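Local coordinates for protein nidogen (Mus musculus, PDB 1NPE) that probably links basement-membrane proteins, its six-bladed YWTD beta-propeller being the part that binds laminin, at residues A7-I12 with A35-G40; N20-T25 with E241-H246; N123-V128 with L168-T173; G207-F212 with Y223-T228; A213-G218 with Y254-A259. All coordinates share one frame; numbering follows the deposited sequence.

Interaction 1 of 5, residues A7-I12 with A35-G40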
# COMPACT_ATOMS: atom_id res chain seq x y z
N ALA A 7 2.58 2.95 12.14
CA ALA A 7 3.35 1.78 11.75
C ALA A 7 4.73 2.05 11.15
O ALA A 7 4.95 3.06 10.48
CB ALA A 7 2.53 0.93 10.78
N GLN A 8 5.64 1.12 11.42
CA GLN A 8 7.01 1.13 10.91
C GLN A 8 7.33 -0.34 10.67
O GLN A 8 6.57 -1.22 11.08
CB GLN A 8 7.99 1.70 11.93
CG GLN A 8 8.20 3.20 11.82
CD GLN A 8 9.19 3.74 12.85
OE1 GLN A 8 9.13 3.38 14.02
NE2 GLN A 8 10.08 4.61 12.41
N THR A 9 8.43 -0.60 9.96
CA THR A 9 8.84 -1.96 9.68
C THR A 9 9.18 -2.63 11.00
O THR A 9 9.97 -2.10 11.78
CB THR A 9 10.05 -2.02 8.72
OG1 THR A 9 9.67 -1.50 7.44
CG2 THR A 9 10.55 -3.44 8.55
N GLY A 10 8.51 -3.75 11.28
CA GLY A 10 8.74 -4.52 12.49
C GLY A 10 8.12 -4.02 13.78
O GLY A 10 8.39 -4.60 14.83
N LYS A 11 7.26 -3.01 13.72
CA LYS A 11 6.64 -2.47 14.94
C LYS A 11 5.48 -1.52 14.71
O LYS A 11 5.18 -1.12 13.59
CB LYS A 11 7.70 -1.73 15.75
CG LYS A 11 8.40 -0.63 14.96
CD LYS A 11 9.41 0.15 15.80
CE LYS A 11 8.72 1.01 16.84
NZ LYS A 11 9.71 1.84 17.56
N ILE A 12 4.80 -1.19 15.81
CA ILE A 12 3.71 -0.23 15.82
C ILE A 12 4.07 0.70 16.98
O ILE A 12 4.26 0.23 18.11
CB ILE A 12 2.33 -0.86 16.11
CG1 ILE A 12 1.88 -1.77 14.97
CG2 ILE A 12 1.29 0.24 16.31
CD1 ILE A 12 0.56 -2.46 15.25
N ALA A 35 9.33 -9.78 12.37
CA ALA A 35 9.27 -10.31 11.01
C ALA A 35 8.33 -9.59 10.05
O ALA A 35 8.41 -9.79 8.84
CB ALA A 35 8.92 -11.80 11.05
N LYS A 36 7.48 -8.70 10.57
CA LYS A 36 6.49 -8.02 9.74
C LYS A 36 6.72 -6.58 9.28
O LYS A 36 7.49 -5.83 9.86
CB LYS A 36 5.12 -8.10 10.42
CG LYS A 36 4.63 -9.50 10.75
CD LYS A 36 3.20 -9.46 11.32
CE LYS A 36 2.72 -10.83 11.82
NZ LYS A 36 2.56 -11.83 10.73
N VAL A 37 6.03 -6.22 8.20
CA VAL A 37 6.07 -4.86 7.67
C VAL A 37 4.61 -4.41 7.79
O VAL A 37 3.78 -4.70 6.93
CB VAL A 37 6.53 -4.81 6.19
CG1 VAL A 37 6.39 -3.40 5.64
CG2 VAL A 37 7.98 -5.28 6.07
N ILE A 38 4.30 -3.78 8.92
CA ILE A 38 2.96 -3.29 9.21
C ILE A 38 2.64 -2.11 8.30
O ILE A 38 3.41 -1.15 8.23
CB ILE A 38 2.84 -2.84 10.68
CG1 ILE A 38 3.42 -3.91 11.62
CG2 ILE A 38 1.38 -2.58 11.03
CD1 ILE A 38 2.56 -5.16 11.75
N ILE A 39 1.51 -2.18 7.60
CA ILE A 39 1.13 -1.11 6.70
C ILE A 39 -0.12 -0.37 7.15
O ILE A 39 -0.05 0.82 7.49
CB ILE A 39 0.93 -1.63 5.26
CG1 ILE A 39 2.21 -2.30 4.75
CG2 ILE A 39 0.52 -0.49 4.34
CD1 ILE A 39 3.37 -1.33 4.53
N GLY A 40 -1.26 -1.06 7.17
CA GLY A 40 -2.50 -0.42 7.59
C GLY A 40 -2.82 -0.57 9.06
O GLY A 40 -2.47 -1.58 9.67
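I38 reaches from its strand into the bend of the opposing segment and meets A7 and I12 through the same methyl group. Its CG2, anti to the backbone N (and CG1 accordingly beside that N, chi1 -48°), lies 3.7 Å from A7 CB and 4.1 Å from I12 CG1. The two isoleucine side chains cross at about a right angle, with CG1 the touching atom of I12. The other branch of I38 turns toward the backbone, with CG1 3.8 Å from K11 O. W52 adds a further surface to both isoleucines. T9 and V37 follow a different geometry: they lie side by side and point the same way, with T9 CG2 4.0 Å from V37 CG2. In the propeller, this is where the blade closed by the N-terminal strands 2-8 and 11-17 packs against strand 36-44, the innermost strand of the next blade. The bend is a type II turn from Q8 to K11, with G10 at its third position taking a positive phi (79°). G10 N donates to K36 O at 2.7 Å; the donor lies nearly along the C=O axis, but the bond is bent at the hydrogen (131°). Within the turn, T9 OG1 bonds to an acidic side chain of another protein chain, while the ammonium group of K36 is paired with E57.

Interaction 2 of 5, residues N20-T25 with E241-H246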
# COMPACT_ATOMS: atom_id res chain seq x y z
N ASN A 20 -5.18 17.82 21.61
CA ASN A 20 -4.65 18.11 20.28
C ASN A 20 -3.13 18.30 20.22
O ASN A 20 -2.62 18.92 19.29
CB ASN A 20 -5.36 19.33 19.68
CG ASN A 20 -6.88 19.15 19.58
OD1 ASN A 20 -7.61 20.07 19.18
ND2 ASN A 20 -7.36 17.96 19.94
N THR A 21 -2.42 17.75 21.20
CA THR A 21 -0.96 17.87 21.26
C THR A 21 -0.28 16.50 21.39
O THR A 21 -0.69 15.65 22.18
CB THR A 21 -0.52 18.76 22.46
OG1 THR A 21 -1.04 20.09 22.27
CG2 THR A 21 0.99 18.84 22.56
N MET A 22 0.75 16.28 20.58
CA MET A 22 1.50 15.02 20.62
C MET A 22 2.55 15.06 21.72
O MET A 22 3.39 15.96 21.74
CB MET A 22 2.21 14.76 19.28
CG MET A 22 1.33 14.65 18.06
SD MET A 22 2.28 14.08 16.62
CE MET A 22 2.80 15.62 15.89
N LYS A 23 2.52 14.08 22.62
CA LYS A 23 3.51 13.99 23.69
C LYS A 23 4.69 13.19 23.13
O LYS A 23 4.83 12.00 23.40
CB LYS A 23 2.92 13.27 24.91
CG LYS A 23 1.71 13.96 25.56
CD LYS A 23 2.10 15.13 26.47
CE LYS A 23 2.39 16.41 25.69
NZ LYS A 23 2.82 17.53 26.59
N LYS A 24 5.51 13.86 22.33
CA LYS A 24 6.67 13.24 21.68
C LYS A 24 7.65 12.51 22.58
O LYS A 24 8.22 11.48 22.20
CB LYS A 24 7.46 14.28 20.89
CG LYS A 24 6.64 15.16 19.98
CD LYS A 24 7.55 16.19 19.37
CE LYS A 24 6.80 17.44 19.04
NZ LYS A 24 7.70 18.50 18.50
N THR A 25 7.91 13.07 23.76
CA THR A 25 8.85 12.49 24.70
C THR A 25 8.32 11.21 25.35
O THR A 25 9.10 10.43 25.91
CB THR A 25 9.22 13.49 25.81
OG1 THR A 25 8.03 13.90 26.49
CG2 THR A 25 9.91 14.70 25.21
N GLU A 241 0.95 24.21 9.83
CA GLU A 241 1.60 22.99 10.29
C GLU A 241 1.74 23.15 11.79
O GLU A 241 2.55 23.94 12.27
CB GLU A 241 2.97 22.82 9.64
CG GLU A 241 3.72 21.61 10.14
CD GLU A 241 5.02 21.39 9.42
OE1 GLU A 241 6.08 21.72 9.99
OE2 GLU A 241 4.99 20.89 8.28
N MET A 242 0.90 22.44 12.54
CA MET A 242 0.92 22.54 13.98
C MET A 242 2.18 21.99 14.65
O MET A 242 2.80 22.67 15.47
CB MET A 242 -0.32 21.87 14.57
CG MET A 242 -1.63 22.37 13.98
SD MET A 242 -1.85 24.16 14.13
CE MET A 242 -2.88 24.25 15.60
N ASP A 243 2.59 20.79 14.25
CA ASP A 243 3.75 20.15 14.88
C ASP A 243 4.25 18.95 14.07
O ASP A 243 3.58 18.48 13.15
CB ASP A 243 3.30 19.70 16.28
CG ASP A 243 4.44 19.27 17.17
OD1 ASP A 243 4.14 18.68 18.23
OD2 ASP A 243 5.62 19.53 16.85
N THR A 244 5.46 18.49 14.38
CA THR A 244 6.04 17.34 13.71
C THR A 244 6.76 16.46 14.73
O THR A 244 7.32 16.96 15.71
CB THR A 244 7.07 17.72 12.61
OG1 THR A 244 8.19 18.40 13.20
CG2 THR A 244 6.44 18.62 11.56
N PHE A 245 6.72 15.15 14.51
CA PHE A 245 7.40 14.20 15.38
C PHE A 245 8.32 13.31 14.57
O PHE A 245 7.87 12.60 13.67
CB PHE A 245 6.40 13.33 16.14
CG PHE A 245 7.04 12.21 16.90
CD1 PHE A 245 7.95 12.47 17.92
CD2 PHE A 245 6.74 10.88 16.60
CE1 PHE A 245 8.56 11.44 18.62
CE2 PHE A 245 7.35 9.84 17.30
CZ PHE A 245 8.26 10.12 18.31
N HIS A 246 9.61 13.36 14.88
CA HIS A 246 10.60 12.53 14.21
C HIS A 246 11.00 11.41 15.15
O HIS A 246 11.66 11.66 16.15
CB HIS A 246 11.88 13.31 13.91
CG HIS A 246 11.73 14.37 12.86
ND1 HIS A 246 11.10 15.58 13.11
CD2 HIS A 246 12.18 14.44 11.59
CE1 HIS A 246 11.18 16.34 12.04
NE2 HIS A 246 11.83 15.67 11.10
O HOH W 1 1.25 18.31 18.27
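K24 and D243 are brought tip to tip by complementary torsions: the lysine CG stands beside its backbone N (chi1 -49°) and its chain is extended from there on, while the aspartate CG is anti to its own N (chi1 -168°). The salt bridge spans two blades of the beta-propeller. K24 belongs to the loop linking strands 11-17 and 28-33 of the closing blade, and D243 to strand 240-245, the outermost strand of the blade before it. K24 NZ lies 2.8 Å from D243 OD2 and uses the syn lone pair of that oxygen. The same oxygen also takes the backbone N of T244 at 2.7 Å, from above the carboxylate plane. Gripped by two donors, the carboxylate has its rotation restrained, and the nearby ammonium group would favour its charged form. A weak bond from K24 NZ to T244 O, 3.2 Å long, adds to the hold. On its way to this acid the lysine chain slides past F245 in the opposite direction, with K24 CB 3.5 Å from F245 CD1. M22 packs on the buried side: its chain bends at chi3, its SD lies 4.2 Å from F245 CB, and its CE reaches the backbone of D243. M242 and D243 together face A233 in a classic beta bulge. One water accepts from M22 N at 3.1 Å and donates to D243 OD1 at 2.9 Å.

Interaction 3 of 5, residues N123-V128 with L168-T173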
# COMPACT_ATOMS: atom_id res chain seq x y z
N ASN A 123 -4.92 -0.04 -7.61
CA ASN A 123 -4.05 0.23 -6.47
C ASN A 123 -4.82 0.80 -5.28
O ASN A 123 -4.52 1.89 -4.79
CB ASN A 123 -2.90 1.18 -6.87
CG ASN A 123 -1.67 0.44 -7.41
OD1 ASN A 123 -1.03 0.89 -8.35
ND2 ASN A 123 -1.34 -0.68 -6.80
N PRO A 124 -5.86 0.09 -4.81
CA PRO A 124 -6.60 0.62 -3.66
C PRO A 124 -5.64 0.65 -2.48
O PRO A 124 -4.71 -0.15 -2.41
CB PRO A 124 -7.69 -0.42 -3.44
CG PRO A 124 -7.01 -1.70 -3.86
CD PRO A 124 -6.36 -1.25 -5.16
N ARG A 125 -5.83 1.59 -1.57
CA ARG A 125 -4.95 1.68 -0.42
C ARG A 125 -5.69 2.19 0.79
O ARG A 125 -6.10 1.41 1.64
CB ARG A 125 -3.72 2.54 -0.77
CG ARG A 125 -2.79 2.85 0.40
CD ARG A 125 -1.48 3.45 -0.08
NE ARG A 125 -0.56 2.43 -0.55
CZ ARG A 125 0.53 2.66 -1.28
NH1 ARG A 125 0.84 3.89 -1.67
NH2 ARG A 125 1.35 1.65 -1.56
N GLY A 126 -5.91 3.50 0.86
CA GLY A 126 -6.62 4.07 1.99
C GLY A 126 -8.07 3.65 2.02
O GLY A 126 -8.72 3.54 0.98
N ILE A 127 -8.59 3.39 3.22
CA ILE A 127 -9.99 3.01 3.38
C ILE A 127 -10.48 3.34 4.80
O ILE A 127 -9.78 3.10 5.78
CB ILE A 127 -10.25 1.52 3.04
CG1 ILE A 127 -11.75 1.24 3.05
CG2 ILE A 127 -9.55 0.61 4.03
CD1 ILE A 127 -12.12 -0.17 2.60
N VAL A 128 -11.65 3.95 4.88
CA VAL A 128 -12.24 4.33 6.16
C VAL A 128 -13.75 4.10 6.16
O VAL A 128 -14.38 4.03 5.10
CB VAL A 128 -12.00 5.83 6.50
CG1 VAL A 128 -10.53 6.09 6.78
CG2 VAL A 128 -12.50 6.72 5.36
N LEU A 168 -1.51 10.82 -6.42
CA LEU A 168 -1.29 9.61 -5.66
C LEU A 168 -2.03 9.71 -4.32
O LEU A 168 -1.42 10.02 -3.29
CB LEU A 168 0.21 9.38 -5.44
CG LEU A 168 1.10 9.25 -6.69
CD1 LEU A 168 2.59 9.19 -6.28
CD2 LEU A 168 0.72 8.01 -7.49
N PRO A 169 -3.37 9.55 -4.33
CA PRO A 169 -4.12 9.63 -3.07
C PRO A 169 -3.81 8.37 -2.26
O PRO A 169 -4.35 7.30 -2.53
CB PRO A 169 -5.58 9.69 -3.53
CG PRO A 169 -5.57 8.95 -4.83
CD PRO A 169 -4.28 9.43 -5.48
N ASN A 170 -2.89 8.50 -1.30
CA ASN A 170 -2.47 7.37 -0.49
C ASN A 170 -3.33 7.02 0.72
O ASN A 170 -3.45 5.86 1.08
CB ASN A 170 -1.01 7.54 -0.08
CG ASN A 170 -0.06 7.30 -1.24
OD1 ASN A 170 -0.32 6.46 -2.11
ND2 ASN A 170 1.05 8.02 -1.25
N GLY A 171 -3.89 8.03 1.37
CA GLY A 171 -4.72 7.77 2.53
C GLY A 171 -5.84 8.78 2.66
O GLY A 171 -5.78 9.86 2.07
N LEU A 172 -6.90 8.39 3.35
CA LEU A 172 -8.00 9.31 3.57
C LEU A 172 -8.58 9.13 4.96
O LEU A 172 -8.29 8.15 5.66
CB LEU A 172 -9.08 9.17 2.49
CG LEU A 172 -10.15 8.09 2.54
CD1 LEU A 172 -10.89 8.13 1.23
CD2 LEU A 172 -9.53 6.72 2.76
N THR A 173 -9.38 10.09 5.39
CA THR A 173 -9.95 10.01 6.72
C THR A 173 -11.29 10.73 6.72
O THR A 173 -11.53 11.61 5.89
CB THR A 173 -8.97 10.61 7.77
OG1 THR A 173 -9.48 10.40 9.09
CG2 THR A 173 -8.73 12.11 7.53
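R125 and N170 run side by side, pointing the same way, and join at their ends by a hydrogen bond from R125 NH1 to N170 OD1 of 2.9 Å. The arginine leaves its strand with CG anti to the backbone N (chi1 173°), which sets R125 CG 3.2 Å from the backbone N170 O; the bend at chi3 comes later and turns NE. The acceptor lies near the guanidinium plane, but the donor stands above the plane of the amide carbonyl, the two flat groups being 55° apart. Both ends have further partners: R125 NE forms a salt bridge with E82, N170 ND2 reaches P211 O, and R125 NH1 and N170 OD1 each also bond to another protein chain. The strands 124-128 and 169-173 are the innermost strands of successive beta-propeller blades, within consecutive class B repeats of the LDL receptor type. Their segments run almost parallel, 5.2 Å apart at closest approach. G126 permits this, having no CB to run into G171, and G126 CA comes within 4.2 Å of G171 CA. Further along, L172 holds its CG in the crowded position between backbone N and carbonyl carbon (chi1 82°), while its CD2 lies 3.5 Å from G126 C. V128 divides its methyls: CG1 lies 3.2 Å from L172 O, whereas CG2 meets the branch point of the leucine, 3.9 Å from L172 CG.

Interaction 4 of 5, residues G207-F212 with Y223-T228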
# COMPACT_ATOMS: atom_id res chain seq x y z
N GLY A 207 1.85 21.99 0.16
CA GLY A 207 3.14 21.78 0.79
C GLY A 207 3.44 20.42 1.40
O GLY A 207 4.44 20.29 2.11
N LEU A 208 2.60 19.42 1.16
CA LEU A 208 2.85 18.09 1.73
C LEU A 208 3.88 17.36 0.86
O LEU A 208 3.64 17.09 -0.32
CB LEU A 208 1.55 17.29 1.88
CG LEU A 208 0.57 17.73 2.98
CD1 LEU A 208 -0.08 19.06 2.63
CD2 LEU A 208 -0.50 16.65 3.18
N GLN A 209 5.02 17.04 1.46
CA GLN A 209 6.12 16.37 0.77
C GLN A 209 5.82 14.99 0.16
O GLN A 209 5.86 14.83 -1.06
CB GLN A 209 7.34 16.31 1.69
CG GLN A 209 7.73 17.67 2.26
CD GLN A 209 9.08 18.16 1.75
OE1 GLN A 209 9.19 18.63 0.62
NE2 GLN A 209 10.10 18.05 2.59
N TYR A 210 5.57 14.00 1.00
CA TYR A 210 5.25 12.66 0.50
C TYR A 210 4.42 11.91 1.51
O TYR A 210 4.89 10.96 2.15
CB TYR A 210 6.51 11.85 0.14
CG TYR A 210 6.23 10.81 -0.92
CD1 TYR A 210 6.52 11.06 -2.26
CD2 TYR A 210 5.58 9.62 -0.61
CE1 TYR A 210 6.17 10.16 -3.26
CE2 TYR A 210 5.22 8.71 -1.60
CZ TYR A 210 5.51 8.98 -2.92
OH TYR A 210 5.12 8.11 -3.90
N PRO A 211 3.15 12.30 1.65
CA PRO A 211 2.20 11.70 2.58
C PRO A 211 1.88 10.27 2.21
O PRO A 211 1.72 9.96 1.03
CB PRO A 211 0.94 12.55 2.40
CG PRO A 211 1.39 13.77 1.71
CD PRO A 211 2.49 13.32 0.82
N PHE A 212 1.76 9.41 3.21
CA PHE A 212 1.39 8.02 2.98
C PHE A 212 0.03 7.69 3.59
O PHE A 212 -0.81 7.06 2.95
CB PHE A 212 2.42 7.04 3.55
CG PHE A 212 2.01 5.61 3.40
CD1 PHE A 212 2.18 4.95 2.18
CD2 PHE A 212 1.34 4.95 4.44
CE1 PHE A 212 1.70 3.66 2.00
CE2 PHE A 212 0.86 3.66 4.26
CZ PHE A 212 1.03 3.02 3.03
N TYR A 223 -0.65 13.06 9.56
CA TYR A 223 -0.21 12.20 8.47
C TYR A 223 1.24 11.74 8.58
O TYR A 223 2.07 12.39 9.22
CB TYR A 223 -0.48 12.87 7.11
CG TYR A 223 0.41 14.04 6.75
CD1 TYR A 223 1.60 13.84 6.04
CD2 TYR A 223 0.04 15.35 7.05
CE1 TYR A 223 2.39 14.92 5.63
CE2 TYR A 223 0.82 16.43 6.66
CZ TYR A 223 1.99 16.21 5.94
OH TYR A 223 2.75 17.28 5.53
N THR A 224 1.53 10.60 7.95
CA THR A 224 2.88 10.05 7.94
C THR A 224 3.51 10.45 6.62
O THR A 224 2.86 10.40 5.57
CB THR A 224 2.87 8.52 8.07
OG1 THR A 224 2.12 7.95 6.99
CG2 THR A 224 2.27 8.11 9.42
N ASP A 225 4.77 10.85 6.67
CA ASP A 225 5.48 11.31 5.48
C ASP A 225 6.75 10.51 5.23
O ASP A 225 7.57 10.31 6.13
CB ASP A 225 5.79 12.80 5.61
CG ASP A 225 6.28 13.43 4.32
OD1 ASP A 225 7.45 13.21 3.96
OD2 ASP A 225 5.52 14.17 3.67
N TRP A 226 6.90 10.04 4.00
CA TRP A 226 8.05 9.24 3.57
C TRP A 226 9.32 10.06 3.29
O TRP A 226 10.44 9.54 3.38
CB TRP A 226 7.68 8.47 2.30
CG TRP A 226 6.85 7.24 2.53
CD1 TRP A 226 6.34 6.79 3.72
CD2 TRP A 226 6.48 6.27 1.54
NE1 TRP A 226 5.67 5.61 3.52
CE2 TRP A 226 5.74 5.27 2.20
CE3 TRP A 226 6.69 6.16 0.16
CZ2 TRP A 226 5.22 4.16 1.53
CZ3 TRP A 226 6.17 5.07 -0.51
CH2 TRP A 226 5.44 4.08 0.18
N LYS A 227 9.14 11.31 2.90
CA LYS A 227 10.25 12.20 2.61
C LYS A 227 10.91 12.70 3.90
O LYS A 227 12.13 12.59 4.07
CB LYS A 227 9.75 13.38 1.77
CG LYS A 227 10.70 14.57 1.64
CD LYS A 227 11.86 14.31 0.71
CE LYS A 227 12.72 15.56 0.57
NZ LYS A 227 13.97 15.32 -0.21
N THR A 228 10.09 13.18 4.83
CA THR A 228 10.58 13.73 6.09
C THR A 228 10.73 12.72 7.23
O THR A 228 11.31 13.04 8.27
CB THR A 228 9.65 14.86 6.59
OG1 THR A 228 8.38 14.31 6.95
CG2 THR A 228 9.46 15.92 5.52
O HOH W 2 5.03 16.88 4.10
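Two aromatic rings, Y210 and F212, lie on the same side of the W226 indole with planes nearly parallel to it, yet slid so far that they barely overlap. Y210 is tilted only 5° from the six-membered ring, its CE2 3.4 Å from W226 CE3. F212 lies beside the five-membered ring and sets its CB over that ring's face, while T224 OG1, bonded to Y254 O, stands at the phenyl edge. Next to W226 in the chain, D225 uses both carboxylate oxygens. OD2 takes Y210 N at 2.7 Å in an almost straight bond (170°) and a water that also meets Q209 N and Y223 OH. OD1 accepts T228 N at 2.8 Å, an Asx motif at the turn after the strand. Y223, T224 and D225 fill the last three positions of the YWTD motif. The tyrosine receives L208 CD2 over one face, 3.9 Å from its ring centroid. Backbone bonds W226 N to Y210 O and F212 N to T224 O flank the pair P211-D225. This hairpin end joins strand 211-217, innermost in its blade, to strand 220-225; V184 of strand 180-185 packs on it from the preceding blade, and strand 230-235 lies beyond Y223.

Interaction 5 of 5, residues A213-G218 with Y254-A259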
# COMPACT_ATOMS: atom_id res chain seq x y z
N ALA A 213 -0.15 8.04 4.87
CA ALA A 213 -1.41 7.76 5.55
C ALA A 213 -1.84 8.97 6.36
O ALA A 213 -1.03 9.84 6.67
CB ALA A 213 -1.28 6.55 6.45
N VAL A 214 -3.12 9.00 6.72
CA VAL A 214 -3.65 10.11 7.48
C VAL A 214 -4.81 9.66 8.34
O VAL A 214 -5.48 8.66 8.04
CB VAL A 214 -4.13 11.23 6.54
CG1 VAL A 214 -5.37 10.78 5.76
CG2 VAL A 214 -4.40 12.50 7.32
N THR A 215 -5.00 10.37 9.44
CA THR A 215 -6.09 10.12 10.36
C THR A 215 -6.46 11.49 10.92
O THR A 215 -5.70 12.46 10.77
CB THR A 215 -5.68 9.14 11.50
OG1 THR A 215 -6.85 8.80 12.26
CG2 THR A 215 -4.65 9.77 12.43
N SER A 216 -7.63 11.59 11.52
CA SER A 216 -8.05 12.87 12.06
C SER A 216 -8.55 12.83 13.49
O SER A 216 -8.97 11.78 13.99
CB SER A 216 -9.11 13.52 11.15
OG SER A 216 -10.28 12.72 11.04
N TYR A 217 -8.44 13.98 14.15
CA TYR A 217 -8.90 14.17 15.51
C TYR A 217 -9.42 15.61 15.58
O TYR A 217 -8.65 16.54 15.84
CB TYR A 217 -7.77 13.96 16.52
CG TYR A 217 -8.27 13.87 17.95
CD1 TYR A 217 -9.30 12.99 18.29
CD2 TYR A 217 -7.77 14.71 18.94
CE1 TYR A 217 -9.83 12.96 19.57
CE2 TYR A 217 -8.30 14.68 20.24
CZ TYR A 217 -9.33 13.80 20.54
OH TYR A 217 -9.89 13.78 21.80
N GLY A 218 -10.70 15.77 15.26
CA GLY A 218 -11.33 17.07 15.28
C GLY A 218 -10.93 17.94 14.10
O GLY A 218 -11.16 17.59 12.93
N TYR A 254 4.40 4.13 8.10
CA TYR A 254 3.26 3.70 7.30
C TYR A 254 1.90 4.18 7.83
O TYR A 254 1.69 5.38 7.98
CB TYR A 254 3.30 2.18 7.09
CG TYR A 254 4.53 1.76 6.31
CD1 TYR A 254 4.70 2.13 4.98
CD2 TYR A 254 5.56 1.04 6.93
CE1 TYR A 254 5.86 1.80 4.28
CE2 TYR A 254 6.73 0.71 6.24
CZ TYR A 254 6.87 1.10 4.92
OH TYR A 254 8.04 0.82 4.24
N GLY A 255 0.99 3.25 8.09
CA GLY A 255 -0.33 3.61 8.57
C GLY A 255 -0.36 4.38 9.88
O GLY A 255 0.59 4.33 10.67
N ILE A 256 -1.46 5.07 10.11
CA ILE A 256 -1.64 5.87 11.32
C ILE A 256 -3.11 5.88 11.70
O ILE A 256 -3.99 5.96 10.84
CB ILE A 256 -1.12 7.32 11.10
CG1 ILE A 256 -1.06 8.08 12.42
CG2 ILE A 256 -1.99 8.05 10.09
CD1 ILE A 256 -0.31 9.39 12.31
N THR A 257 -3.38 5.77 13.00
CA THR A 257 -4.74 5.76 13.50
C THR A 257 -4.78 6.34 14.91
O THR A 257 -3.74 6.46 15.57
CB THR A 257 -5.33 4.33 13.48
OG1 THR A 257 -6.72 4.37 13.80
CG2 THR A 257 -4.60 3.42 14.47
N ILE A 258 -5.96 6.74 15.35
CA ILE A 258 -6.11 7.31 16.68
C ILE A 258 -6.91 6.41 17.61
O ILE A 258 -8.02 5.99 17.28
CB ILE A 258 -6.74 8.72 16.62
CG1 ILE A 258 -5.75 9.68 15.98
CG2 ILE A 258 -7.10 9.21 18.02
CD1 ILE A 258 -6.19 11.10 15.96
N ALA A 259 -6.33 6.11 18.77
CA ALA A 259 -6.98 5.27 19.76
C ALA A 259 -7.83 6.13 20.68
O ALA A 259 -7.31 6.77 21.60
CB ALA A 259 -5.94 4.51 20.57
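I258, T215 and I256 carry most of this contact, and all of it is packing: no hydrogen bond crosses between the two segments. T215 sits between the two isoleucines. Its OG1 is anti to the backbone N (chi1 -172°), leaving CG2 to lie 3.7 Å from I258 CG1 and 3.9 Å from I256 CG2. The threonine and I256 cross at about a right angle. I256 CG2 also touches the opposing backbone, 3.7 Å from V214 N, and T224 touches I256 from strand 220-225. I258 reaches further: its chain is extended at chi2 (-175°), which carries CD1 to Y217 CB at a tight 3.3 Å and to S216 O at 3.5 Å. Y217 turns its side chain at about a right angle to that isoleucine, and its hydroxyl bonds to R19. At the other end A213 CB fits against the backbone of Y254 and G255, 3.5 Å from Y254 O. The segments 213-217 and 256-259 run in much the same direction, 24° from parallel and 5.8 Å apart at closest approach. Each is the innermost strand of its own blade, and packing between such strands round the central channel is typical of a six-bladed beta-propeller; here the second strand pairs with N-terminal strand 2-8, so that the blade is built from both chain ends and closes the ring.

How the interactions relate
Interactions 3 and 5 lie nearest the centre of the chain, and both set innermost strands of neighbouring blades side by side; packing dominates each, although interaction 3 adds a polar end. Interaction 1, also between blades, is buried but sets one isoleucine against a turn, while interaction 2, farthest from the centre of the chain, relies on a partly exposed salt bridge and water. Interaction 4 alone stays within a blade, hence its regular backbone bonds. Strand 211-217 serves interactions 4 and 5, which also meet where F212 packs on Y254. Interactions 1 and 5 share the closing blade, where A7 probably bonds to Y254 and G255. F212 of interaction 4 packs on R125 of interaction 3.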